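Local coordinates for malate dehydrogenase (Pyrococcus horikoshii, PDB 1V9N), which catalyses the reversible oxidation of (S)-malate to oxaloacetate with a nicotinamide cofactor, working as a homodimer of the LDH2/MDH2 oxidoreductase family, at residues A[126-131]-A[147-152]; A[166-171]-A[250-255]. All coordinates share one frame; numbering follows the deposited sequence.

Contact 1: residues A[126-131]-A[147-152]. With NDP (NADPH dihydro-nicotinamide-adenine-dinucleotide phosphate), chain B.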
ATOM      1  N   ASN A 126      -7.921  15.044  13.942  1.00 17.87           N
ATOM      2  CA  ASN A 126      -9.327  14.720  13.717  1.00 16.52           C
ATOM      3  C   ASN A 126      -9.531  14.278  12.271  1.00 17.48           C
ATOM      4  O   ASN A 126      -8.603  14.336  11.471  1.00 16.70           O
ATOM      5  CB  ASN A 126     -10.202  15.949  14.027  1.00 15.72           C
ATOM      6  CG  ASN A 126     -10.573  16.044  15.498  1.00 15.90           C
ATOM      7  OD1 ASN A 126     -11.336  15.215  16.004  1.00 14.37           O
ATOM      8  ND2 ASN A 126     -10.025  17.040  16.195  1.00 10.23           N
ATOM      9  N   HIS A 127     -10.744  13.841  11.938  1.00 17.35           N
ATOM     10  CA  HIS A 127     -11.053  13.380  10.581  1.00 17.51           C
ATOM     11  C   HIS A 127     -10.614  14.432   9.566  1.00 16.57           C
ATOM     12  O   HIS A 127     -11.011  15.590   9.672  1.00 18.28           O
ATOM     13  CB  HIS A 127     -12.555  13.115  10.466  1.00 20.41           C
ATOM     14  CG  HIS A 127     -12.993  12.644   9.112  1.00 20.55           C
ATOM     15  ND1 HIS A 127     -13.439  13.505   8.133  1.00 21.37           N
ATOM     16  CD2 HIS A 127     -13.073  11.399   8.586  1.00 20.48           C
ATOM     17  CE1 HIS A 127     -13.779  12.809   7.062  1.00 22.24           C
ATOM     18  NE2 HIS A 127     -13.566  11.530   7.311  1.00 20.30           N
ATOM     19  N   TYR A 128      -9.802  14.043   8.584  1.00 13.20           N
ATOM     20  CA  TYR A 128      -9.331  15.028   7.614  1.00 15.14           C
ATOM     21  C   TYR A 128      -9.869  14.960   6.183  1.00 15.90           C
ATOM     22  O   TYR A 128      -9.255  15.487   5.260  1.00 15.71           O
ATOM     23  CB  TYR A 128      -7.790  15.068   7.602  1.00 12.14           C
ATOM     24  CG  TYR A 128      -7.033  13.935   6.900  1.00 13.28           C
ATOM     25  CD1 TYR A 128      -7.688  12.978   6.116  1.00 12.92           C
ATOM     26  CD2 TYR A 128      -5.634  13.885   6.958  1.00 12.22           C
ATOM     27  CE1 TYR A 128      -6.965  12.006   5.400  1.00 14.38           C
ATOM     28  CE2 TYR A 128      -4.909  12.926   6.245  1.00 15.15           C
ATOM     29  CZ  TYR A 128      -5.577  11.992   5.465  1.00 14.08           C
ATOM     30  OH  TYR A 128      -4.850  11.080   4.722  1.00 13.58           O
ATOM     31  N   GLY A 129     -11.022  14.330   5.997  1.00 17.48           N
ATOM     32  CA  GLY A 129     -11.591  14.252   4.663  1.00 19.14           C
ATOM     33  C   GLY A 129     -10.886  13.267   3.750  1.00 17.61           C
ATOM     34  O   GLY A 129     -10.386  12.245   4.211  1.00 18.95           O
ATOM     35  N   ILE A 130     -10.841  13.565   2.454  1.00 18.03           N
ATOM     36  CA  ILE A 130     -10.197  12.655   1.511  1.00 18.60           C
ATOM     37  C   ILE A 130      -8.675  12.709   1.618  1.00 17.50           C
ATOM     38  O   ILE A 130      -8.086  13.786   1.713  1.00 16.40           O
ATOM     39  CB  ILE A 130     -10.631  12.940   0.045  1.00 18.81           C
ATOM     40  CG1 ILE A 130     -10.347  14.392  -0.326  1.00 20.59           C
ATOM     41  CG2 ILE A 130     -12.121  12.644  -0.127  1.00 18.02           C
ATOM     42  CD1 ILE A 130     -10.732  14.726  -1.748  1.00 23.12           C
ATOM     43  N   ALA A 131      -8.050  11.534   1.622  1.00 17.70           N
ATOM     44  CA  ALA A 131      -6.599  11.431   1.723  1.00 16.11           C
ATOM     45  C   ALA A 131      -5.917  12.010   0.481  1.00 15.44           C
ATOM     46  O   ALA A 131      -4.832  12.584   0.569  1.00 11.83           O
ATOM     47  CB  ALA A 131      -6.195   9.965   1.909  1.00 14.27           C
ATOM     48  N   SER A 147      -0.237   9.905   1.363  1.00 13.57           N
ATOM     49  CA  SER A 147      -0.933  10.233   2.595  1.00 14.74           C
ATOM     50  C   SER A 147      -1.819   9.084   3.042  1.00 14.24           C
ATOM     51  O   SER A 147      -2.406   8.385   2.222  1.00 14.83           O
ATOM     52  CB  SER A 147      -1.780  11.492   2.433  1.00 16.57           C
ATOM     53  OG  SER A 147      -2.335  11.853   3.685  1.00 21.60           O
HETATM   54  N   MSE A 148      -1.900   8.896   4.355  1.00 13.78           N
HETATM   55  CA  MSE A 148      -2.711   7.845   4.953  1.00 14.93           C
HETATM   56  C   MSE A 148      -3.274   8.401   6.248  1.00 16.43           C
HETATM   57  O   MSE A 148      -2.763   9.391   6.787  1.00 15.30           O
HETATM   58  CB  MSE A 148      -1.861   6.624   5.317  1.00 17.69           C
HETATM   59  CG  MSE A 148      -1.096   5.973   4.188  1.00 20.05           C
HETATM   60 SE   MSE A 148       0.131   4.638   4.925  1.00 28.45          SE
HETATM   61  CE  MSE A 148       1.337   4.506   3.408  1.00 19.72           C
ATOM     62  N   THR A 149      -4.317   7.747   6.748  1.00 15.48           N
ATOM     63  CA  THR A 149      -4.951   8.140   7.995  1.00 16.15           C
ATOM     64  C   THR A 149      -5.721   6.943   8.539  1.00 16.86           C
ATOM     65  O   THR A 149      -6.230   6.124   7.774  1.00 17.89           O
ATOM     66  CB  THR A 149      -5.948   9.306   7.786  1.00 16.42           C
ATOM     67  OG1 THR A 149      -6.494   9.697   9.051  1.00 16.36           O
ATOM     68  CG2 THR A 149      -7.094   8.884   6.861  1.00 15.29           C
ATOM     69  N   ASN A 150      -5.787   6.819   9.859  1.00 16.98           N
ATOM     70  CA  ASN A 150      -6.551   5.734  10.433  1.00 16.98           C
ATOM     71  C   ASN A 150      -7.931   6.328  10.708  1.00 19.18           C
ATOM     72  O   ASN A 150      -8.186   7.495  10.377  1.00 19.03           O
ATOM     73  CB  ASN A 150      -5.887   5.187  11.708  1.00 15.73           C
ATOM     74  CG  ASN A 150      -5.727   6.226  12.790  1.00 15.83           C
ATOM     75  OD1 ASN A 150      -6.221   7.347  12.679  1.00 20.25           O
ATOM     76  ND2 ASN A 150      -5.038   5.854  13.858  1.00 18.38           N
ATOM     77  N   SER A 151      -8.831   5.543  11.283  1.00 19.64           N
ATOM     78  CA  SER A 151     -10.168   6.050  11.545  1.00 23.60           C
ATOM     79  C   SER A 151     -10.886   5.228  12.599  1.00 25.24           C
ATOM     80  O   SER A 151     -10.282   4.394  13.273  1.00 24.12           O
ATOM     81  CB  SER A 151     -10.983   6.046  10.250  1.00 24.53           C
ATOM     82  OG  SER A 151     -11.156   4.721   9.770  1.00 28.02           O
ATOM     83  N   ARG A 152     -12.184   5.475  12.738  1.00 26.74           N
ATOM     84  CA  ARG A 152     -12.996   4.751  13.705  1.00 27.42           C
ATOM     85  C   ARG A 152     -13.067   3.292  13.287  1.00 26.88           C
ATOM     86  O   ARG A 152     -12.988   2.977  12.099  1.00 26.61           O
ATOM     87  CB  ARG A 152     -14.413   5.336  13.750  1.00 29.27           C
ATOM     88  CG  ARG A 152     -14.464   6.797  14.138  1.00 34.87           C
ATOM     89  CD  ARG A 152     -15.898   7.303  14.275  1.00 40.03           C
ATOM     90  NE  ARG A 152     -16.663   7.148  13.040  1.00 44.03           N
ATOM     91  CZ  ARG A 152     -17.487   6.137  12.787  1.00 46.23           C
ATOM     92  NH1 ARG A 152     -17.667   5.180  13.691  1.00 48.25           N
ATOM     93  NH2 ARG A 152     -18.130   6.079  11.627  1.00 46.25           N
TER
HETATM   94  PA  NDP B 401     -12.980   4.422  -5.019  1.00 27.15           P
HETATM   95  O1A NDP B 401     -13.958   5.421  -5.375  1.00 29.38           O
HETATM   96  O2A NDP B 401     -13.225   2.943  -5.151  1.00 28.04           O
HETATM   97  O5B NDP B 401     -11.601   4.803  -5.822  1.00 28.10           O
HETATM   98  C5B NDP B 401     -10.403   4.020  -5.669  1.00 26.61           C
HETATM   99  C4B NDP B 401      -9.342   4.714  -6.545  1.00 25.06           C
HETATM  100  O4B NDP B 401      -9.402   4.019  -7.804  1.00 26.29           O
HETATM  101  C3B NDP B 401      -9.517   6.172  -6.866  1.00 25.38           C
HETATM  102  O3B NDP B 401      -8.195   6.791  -6.869  1.00 21.60           O
HETATM  103  C2B NDP B 401     -10.139   6.248  -8.215  1.00 23.71           C
HETATM  104  O2B NDP B 401      -9.930   7.448  -8.980  1.00 23.34           O
HETATM  105  C1B NDP B 401      -9.624   4.984  -8.831  1.00 25.55           C
HETATM  106  N9A NDP B 401     -10.552   4.323  -9.790  1.00 29.54           N
HETATM  107  C8A NDP B 401     -11.969   4.192  -9.734  1.00 29.06           C
HETATM  108  N7A NDP B 401     -12.421   3.515 -10.764  1.00 30.72           N
HETATM  109  C5A NDP B 401     -11.334   3.181 -11.520  1.00 30.65           C
HETATM  110  C6A NDP B 401     -11.133   2.455 -12.737  1.00 31.23           C
HETATM  111  N6A NDP B 401     -12.178   1.927 -13.384  1.00 31.29           N
HETATM  112  N1A NDP B 401      -9.860   2.298 -13.242  1.00 30.98           N
HETATM  113  C2A NDP B 401      -8.781   2.833 -12.583  1.00 29.37           C
HETATM  114  N3A NDP B 401      -8.865   3.528 -11.430  1.00 28.90           N
HETATM  115  C4A NDP B 401     -10.179   3.670 -10.943  1.00 30.06           C
HETATM  116  O3  NDP B 401     -12.401   4.609  -3.570  1.00 29.05           O
HETATM  117  PN  NDP B 401     -12.909   4.547  -2.068  1.00 28.90           P
HETATM  118  O1N NDP B 401     -12.118   3.494  -1.439  1.00 27.75           O
HETATM  119  O2N NDP B 401     -14.386   4.318  -2.224  1.00 31.25           O
HETATM  120  O5D NDP B 401     -12.549   6.013  -1.565  1.00 27.80           O
HETATM  121  C5D NDP B 401     -13.467   6.823  -0.778  1.00 29.72           C
HETATM  122  C4D NDP B 401     -12.815   8.216  -0.431  1.00 28.48           C
HETATM  123  O4D NDP B 401     -12.948   8.385   0.969  1.00 29.86           O
HETATM  124  C3D NDP B 401     -11.301   8.378  -0.720  1.00 27.84           C
HETATM  125  O3D NDP B 401     -11.094   9.682  -1.278  1.00 27.28           O
HETATM  126  C2D NDP B 401     -10.608   8.164   0.614  1.00 27.69           C
HETATM  127  O2D NDP B 401      -9.381   8.859   0.680  1.00 24.57           O
HETATM  128  C1D NDP B 401     -11.697   8.664   1.600  1.00 27.73           C
HETATM  129  N1N NDP B 401     -11.671   7.993   2.927  1.00 25.33           N
HETATM  130  C2N NDP B 401     -11.348   8.815   4.043  1.00 24.99           C
HETATM  131  C3N NDP B 401     -11.331   8.169   5.348  1.00 25.12           C
HETATM  132  C7N NDP B 401     -11.015   8.964   6.540  1.00 24.05           C
HETATM  133  O7N NDP B 401     -10.988   8.489   7.682  1.00 24.91           O
HETATM  134  N7N NDP B 401     -10.730  10.290   6.427  1.00 24.05           N
HETATM  135  C4N NDP B 401     -11.641   6.777   5.421  1.00 27.27           C
HETATM  136  C5N NDP B 401     -11.947   5.994   4.317  1.00 26.71           C
HETATM  137  C6N NDP B 401     -11.970   6.599   3.062  1.00 26.04           C
HETATM  138  P2B NDP B 401     -10.941   8.616  -9.143  1.00 26.07           P
HETATM  139  O1X NDP B 401     -10.810   8.941 -10.572  1.00 25.43           O
HETATM  140  O2X NDP B 401     -10.534   9.767  -8.279  1.00 24.13           O
HETATM  141  O3X NDP B 401     -12.345   8.137  -8.790  1.00 24.43           O
HETATM  142  O   HOH W   1      -8.951  11.233   8.717  1.00 14.85           O
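Thr149 lies over one face of the Tyr128 ring, toward the hydroxyl end. Tyr128 CG stands between its backbone N and carbonyl carbon (chi1 76°), which carries the ring toward strand 144-149. Thr149 CB is 4.0 Å from the centroid of the Tyr128 ring and 29° off its normal, a CH-pi contact. The threonine methyl lies near the rim, with Thr149 CG2 3.4 Å from Tyr128 CE1. Thr149 OG1 stands higher over the ring centre and is hydrogen-bonded to His280 and to a water. Beyond the ring, Tyr128 OH and Ser147 OG share a hydrogen bond of 2.8 Å. Ser147 holds its OG anti to the backbone N (chi1 -174°). The Tyr128 ring also stacks with Tyr134 and His280.

The segment 126-131 is the loop between strand 117-125 and helix 132-139. Residues 147-149 end strand 144-149 of the mixed sheet, and the chain then runs on as loop beside the cofactor. This family binds its cofactor without the classical Rossmann fold. Ser147 and Thr149 point to the loop side of the strand, and Met148 points away, against helix 242-258.

The loop grips the nicotinamide end of NDP. The carboxamide N7N of NDP donates to Gly129 O at 3.0 Å. The same N7N donates to the water at 3.0 Å. That water also accepts from Tyr128 N at 2.9 Å, so it ties the loop, strand and cofactor together. These two bonds from N7N should fix the rotation of the carboxamide. Ala131 N donates to the ribose O2D of NDP at 3.1 Å.

Contact 2: residues A[166-171]-A[250-255]. With NDP (NADPH dihydro-nicotinamide-adenine-dinucleotide phosphate), chain B.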
ATOM      1  N   GLY A 166      -9.854   0.210  10.962  1.00 22.31           N
ATOM      2  CA  GLY A 166     -10.416   1.374  10.301  1.00 21.74           C
ATOM      3  C   GLY A 166     -10.425   1.189   8.795  1.00 21.26           C
ATOM      4  O   GLY A 166      -9.801   0.264   8.278  1.00 22.18           O
ATOM      5  N   THR A 167     -11.140   2.055   8.085  1.00 21.20           N
ATOM      6  CA  THR A 167     -11.196   1.976   6.633  1.00 20.89           C
ATOM      7  C   THR A 167      -9.887   2.521   6.051  1.00 20.09           C
ATOM      8  O   THR A 167      -9.656   2.499   4.841  1.00 19.78           O
ATOM      9  CB  THR A 167     -12.417   2.738   6.092  1.00 20.04           C
ATOM     10  OG1 THR A 167     -12.543   3.995   6.766  1.00 20.66           O
ATOM     11  CG2 THR A 167     -13.682   1.915   6.323  1.00 18.96           C
ATOM     12  N   ASN A 168      -9.048   3.000   6.962  1.00 17.82           N
ATOM     13  CA  ASN A 168      -7.705   3.511   6.695  1.00 18.69           C
ATOM     14  C   ASN A 168      -7.284   3.593   5.234  1.00 17.65           C
ATOM     15  O   ASN A 168      -6.705   2.657   4.687  1.00 19.06           O
ATOM     16  CB  ASN A 168      -6.724   2.644   7.478  1.00 17.41           C
ATOM     17  CG  ASN A 168      -7.118   2.520   8.937  1.00 16.73           C
ATOM     18  OD1 ASN A 168      -8.015   3.225   9.403  1.00 18.84           O
ATOM     19  ND2 ASN A 168      -6.450   1.639   9.666  1.00 14.15           N
ATOM     20  N   PRO A 169      -7.534   4.743   4.595  1.00 17.74           N
ATOM     21  CA  PRO A 169      -7.180   4.925   3.189  1.00 18.50           C
ATOM     22  C   PRO A 169      -5.699   5.151   2.922  1.00 19.07           C
ATOM     23  O   PRO A 169      -4.921   5.466   3.829  1.00 18.12           O
ATOM     24  CB  PRO A 169      -8.029   6.129   2.786  1.00 18.85           C
ATOM     25  CG  PRO A 169      -7.967   6.981   4.016  1.00 18.84           C
ATOM     26  CD  PRO A 169      -8.155   5.962   5.146  1.00 15.99           C
ATOM     27  N   ILE A 170      -5.329   4.965   1.659  1.00 17.86           N
ATOM     28  CA  ILE A 170      -3.972   5.167   1.181  1.00 18.54           C
ATOM     29  C   ILE A 170      -4.083   5.996  -0.087  1.00 18.39           C
ATOM     30  O   ILE A 170      -4.886   5.684  -0.966  1.00 18.49           O
ATOM     31  CB  ILE A 170      -3.279   3.845   0.809  1.00 21.37           C
ATOM     32  CG1 ILE A 170      -3.091   2.980   2.054  1.00 22.51           C
ATOM     33  CG2 ILE A 170      -1.945   4.142   0.128  1.00 22.49           C
ATOM     34  CD1 ILE A 170      -2.521   1.600   1.762  1.00 24.99           C
ATOM     35  N   ALA A 171      -3.284   7.052  -0.185  1.00 16.18           N
ATOM     36  CA  ALA A 171      -3.314   7.892  -1.370  1.00 15.61           C
ATOM     37  C   ALA A 171      -1.910   8.210  -1.866  1.00 15.75           C
ATOM     38  O   ALA A 171      -1.004   8.459  -1.070  1.00 14.35           O
ATOM     39  CB  ALA A 171      -4.065   9.187  -1.076  1.00 14.80           C
ATOM     40  N   LEU A 250      -3.638  -2.482   8.524  1.00 18.25           N
ATOM     41  CA  LEU A 250      -2.700  -2.473   9.645  1.00 18.90           C
ATOM     42  C   LEU A 250      -1.464  -1.633   9.329  1.00 18.07           C
ATOM     43  O   LEU A 250      -0.925  -0.948  10.196  1.00 17.89           O
ATOM     44  CB  LEU A 250      -2.274  -3.899   9.997  1.00 18.07           C
ATOM     45  CG  LEU A 250      -3.368  -4.836  10.514  1.00 21.13           C
ATOM     46  CD1 LEU A 250      -2.714  -6.106  11.057  1.00 19.64           C
ATOM     47  CD2 LEU A 250      -4.181  -4.145  11.614  1.00 19.33           C
HETATM   48  N   MSE A 251      -1.008  -1.705   8.085  1.00 17.94           N
HETATM   49  CA  MSE A 251       0.145  -0.922   7.663  1.00 18.84           C
HETATM   50  C   MSE A 251      -0.151   0.540   7.972  1.00 15.84           C
HETATM   51  O   MSE A 251       0.674   1.244   8.548  1.00 14.91           O
HETATM   52  CB  MSE A 251       0.378  -1.097   6.157  1.00 21.01           C
HETATM   53  CG  MSE A 251       1.466  -0.204   5.587  1.00 24.94           C
HETATM   54 SE   MSE A 251       1.754  -0.523   3.692  1.00 37.87          SE
HETATM   55  CE  MSE A 251       0.405   0.644   2.995  1.00 25.69           C
ATOM     56  N   VAL A 252      -1.346   0.989   7.599  1.00 14.37           N
ATOM     57  CA  VAL A 252      -1.752   2.367   7.847  1.00 14.89           C
ATOM     58  C   VAL A 252      -1.712   2.723   9.337  1.00 16.75           C
ATOM     59  O   VAL A 252      -1.184   3.772   9.714  1.00 16.28           O
ATOM     60  CB  VAL A 252      -3.176   2.634   7.316  1.00 16.34           C
ATOM     61  CG1 VAL A 252      -3.655   4.012   7.766  1.00 16.75           C
ATOM     62  CG2 VAL A 252      -3.196   2.533   5.809  1.00 13.37           C
ATOM     63  N   ASP A 253      -2.273   1.857  10.180  1.00 17.72           N
ATOM     64  CA  ASP A 253      -2.298   2.102  11.624  1.00 18.29           C
ATOM     65  C   ASP A 253      -0.901   2.059  12.244  1.00 17.14           C
ATOM     66  O   ASP A 253      -0.612   2.777  13.199  1.00 17.83           O
ATOM     67  CB  ASP A 253      -3.193   1.079  12.331  1.00 21.42           C
ATOM     68  CG  ASP A 253      -4.527   1.666  12.764  1.00 25.13           C
ATOM     69  OD1 ASP A 253      -4.544   2.783  13.331  1.00 26.87           O
ATOM     70  OD2 ASP A 253      -5.559   1.003  12.556  1.00 28.03           O
ATOM     71  N   ILE A 254      -0.040   1.206  11.710  1.00 15.45           N
ATOM     72  CA  ILE A 254       1.315   1.094  12.225  1.00 15.60           C
ATOM     73  C   ILE A 254       2.098   2.365  11.884  1.00 17.03           C
ATOM     74  O   ILE A 254       2.800   2.915  12.732  1.00 17.66           O
ATOM     75  CB  ILE A 254       2.023  -0.148  11.632  1.00 15.75           C
ATOM     76  CG1 ILE A 254       1.370  -1.419  12.181  1.00 15.48           C
ATOM     77  CG2 ILE A 254       3.514  -0.125  11.967  1.00 16.69           C
ATOM     78  CD1 ILE A 254       1.867  -2.709  11.534  1.00 15.23           C
ATOM     79  N   LEU A 255       1.952   2.843  10.650  1.00 16.42           N
ATOM     80  CA  LEU A 255       2.661   4.044  10.212  1.00 17.57           C
ATOM     81  C   LEU A 255       2.065   5.325  10.786  1.00 18.48           C
ATOM     82  O   LEU A 255       2.777   6.308  11.004  1.00 18.69           O
ATOM     83  CB  LEU A 255       2.679   4.113   8.679  1.00 14.48           C
ATOM     84  CG  LEU A 255       3.471   2.995   7.985  1.00 14.60           C
ATOM     85  CD1 LEU A 255       3.303   3.093   6.470  1.00 14.21           C
ATOM     86  CD2 LEU A 255       4.939   3.096   8.364  1.00 13.72           C
TER
HETATM   87  PA  NDP B 401     -12.980   4.422  -5.019  1.00 27.15           P
HETATM   88  O1A NDP B 401     -13.958   5.421  -5.375  1.00 29.38           O
HETATM   89  O2A NDP B 401     -13.225   2.943  -5.151  1.00 28.04           O
HETATM   90  O5B NDP B 401     -11.601   4.803  -5.822  1.00 28.10           O
HETATM   91  C5B NDP B 401     -10.403   4.020  -5.669  1.00 26.61           C
HETATM   92  C4B NDP B 401      -9.342   4.714  -6.545  1.00 25.06           C
HETATM   93  O4B NDP B 401      -9.402   4.019  -7.804  1.00 26.29           O
HETATM   94  C3B NDP B 401      -9.517   6.172  -6.866  1.00 25.38           C
HETATM   95  O3B NDP B 401      -8.195   6.791  -6.869  1.00 21.60           O
HETATM   96  C2B NDP B 401     -10.139   6.248  -8.215  1.00 23.71           C
HETATM   97  O2B NDP B 401      -9.930   7.448  -8.980  1.00 23.34           O
HETATM   98  C1B NDP B 401      -9.624   4.984  -8.831  1.00 25.55           C
HETATM   99  N9A NDP B 401     -10.552   4.323  -9.790  1.00 29.54           N
HETATM  100  C8A NDP B 401     -11.969   4.192  -9.734  1.00 29.06           C
HETATM  101  N7A NDP B 401     -12.421   3.515 -10.764  1.00 30.72           N
HETATM  102  C5A NDP B 401     -11.334   3.181 -11.520  1.00 30.65           C
HETATM  103  C6A NDP B 401     -11.133   2.455 -12.737  1.00 31.23           C
HETATM  104  N6A NDP B 401     -12.178   1.927 -13.384  1.00 31.29           N
HETATM  105  N1A NDP B 401      -9.860   2.298 -13.242  1.00 30.98           N
HETATM  106  C2A NDP B 401      -8.781   2.833 -12.583  1.00 29.37           C
HETATM  107  N3A NDP B 401      -8.865   3.528 -11.430  1.00 28.90           N
HETATM  108  C4A NDP B 401     -10.179   3.670 -10.943  1.00 30.06           C
HETATM  109  O3  NDP B 401     -12.401   4.609  -3.570  1.00 29.05           O
HETATM  110  PN  NDP B 401     -12.909   4.547  -2.068  1.00 28.90           P
HETATM  111  O1N NDP B 401     -12.118   3.494  -1.439  1.00 27.75           O
HETATM  112  O2N NDP B 401     -14.386   4.318  -2.224  1.00 31.25           O
HETATM  113  O5D NDP B 401     -12.549   6.013  -1.565  1.00 27.80           O
HETATM  114  C5D NDP B 401     -13.467   6.823  -0.778  1.00 29.72           C
HETATM  115  C4D NDP B 401     -12.815   8.216  -0.431  1.00 28.48           C
HETATM  116  O4D NDP B 401     -12.948   8.385   0.969  1.00 29.86           O
HETATM  117  C3D NDP B 401     -11.301   8.378  -0.720  1.00 27.84           C
HETATM  118  O3D NDP B 401     -11.094   9.682  -1.278  1.00 27.28           O
HETATM  119  C2D NDP B 401     -10.608   8.164   0.614  1.00 27.69           C
HETATM  120  O2D NDP B 401      -9.381   8.859   0.680  1.00 24.57           O
HETATM  121  C1D NDP B 401     -11.697   8.664   1.600  1.00 27.73           C
HETATM  122  N1N NDP B 401     -11.671   7.993   2.927  1.00 25.33           N
HETATM  123  C2N NDP B 401     -11.348   8.815   4.043  1.00 24.99           C
HETATM  124  C3N NDP B 401     -11.331   8.169   5.348  1.00 25.12           C
HETATM  125  C7N NDP B 401     -11.015   8.964   6.540  1.00 24.05           C
HETATM  126  O7N NDP B 401     -10.988   8.489   7.682  1.00 24.91           O
HETATM  127  N7N NDP B 401     -10.730  10.290   6.427  1.00 24.05           N
HETATM  128  C4N NDP B 401     -11.641   6.777   5.421  1.00 27.27           C
HETATM  129  C5N NDP B 401     -11.947   5.994   4.317  1.00 26.71           C
HETATM  130  C6N NDP B 401     -11.970   6.599   3.062  1.00 26.04           C
HETATM  131  P2B NDP B 401     -10.941   8.616  -9.143  1.00 26.07           P
HETATM  132  O1X NDP B 401     -10.810   8.941 -10.572  1.00 25.43           O
HETATM  133  O2X NDP B 401     -10.534   9.767  -8.279  1.00 24.13           O
HETATM  134  O3X NDP B 401     -12.345   8.137  -8.790  1.00 24.43           O
HETATM  135  O   HOH W   2      -6.972  -0.692  11.384  1.00 36.75           O
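The polar part of this contact joins Asn168 to Asp253. Asn168 ND2 donates to Asp253 OD2 at 3.1 Å, with a bent N-H...O angle of 137°. The acceptor lies near the plane of the amide. The donor, however, sits above the carboxylate plane, and the two flat groups are 88° apart. Asn168 ND2 is also hydrogen-bonded to Ser249 O. An alanine in place of Asn168 would remove the amide and would probably loosen the loop's tie to the helix at Asp253 and Ser249. A water adds a second link, donating to Asp253 OD2 at 2.5 Å and accepting from Gly166 N at 3.0 Å. Ser265 OG also bonds to Asp253 OD2, and Asn150 ND2 to OD1. This buried carboxylate is thus well supplied with partners, which is consistent with a charged form.

Helix 242-258 packs here against Asn168 and Ile170, beside strand 170-174 of the mixed sheet. It also lies at the dimer interface, where Met251 meets Leu172 of the second subunit.

The apolar contacts centre on Val252, which touches the other segment with both methyls. Val252 CG1 presses on Asn168 CB at 3.4 Å. Val252 CG2 lies 3.8 Å from Ile170 CG1. Met251 bends at its last torsion, so its methyl crosses the tip of Ile170, and Met251 CE is a tight 3.3 Å from Ile170 CD1.

The cofactor contacts come from the other side of the loop. Pro169 CD lies 3.6 Å from NDP C4N, with Pro169 CG also against the nicotinamide. Thr167 OG1 is 3.2 Å from NDP C5N.

Contacts 1 and 2 lie with their centres 9 Å apart. Each has one segment on the same sheet, in which strands 144-149 and 170-174 are antiparallel neighbours. Ser147 O and Ala171 N, 2.9 Å apart, probably form a backbone hydrogen bond between them. Further along, Ser151 OG probably accepts from Thr167 N at 3.2 Å. Both contacts line the same NDP site. Contact 1 holds the carboxamide and the ribose hydroxyl, while contact 2 lies against the ring around C4N, the carbon that carries the hydride in such cofactors. His243 and Lys244 of the second subunit also bond to this NDP, so the site spans the dimer.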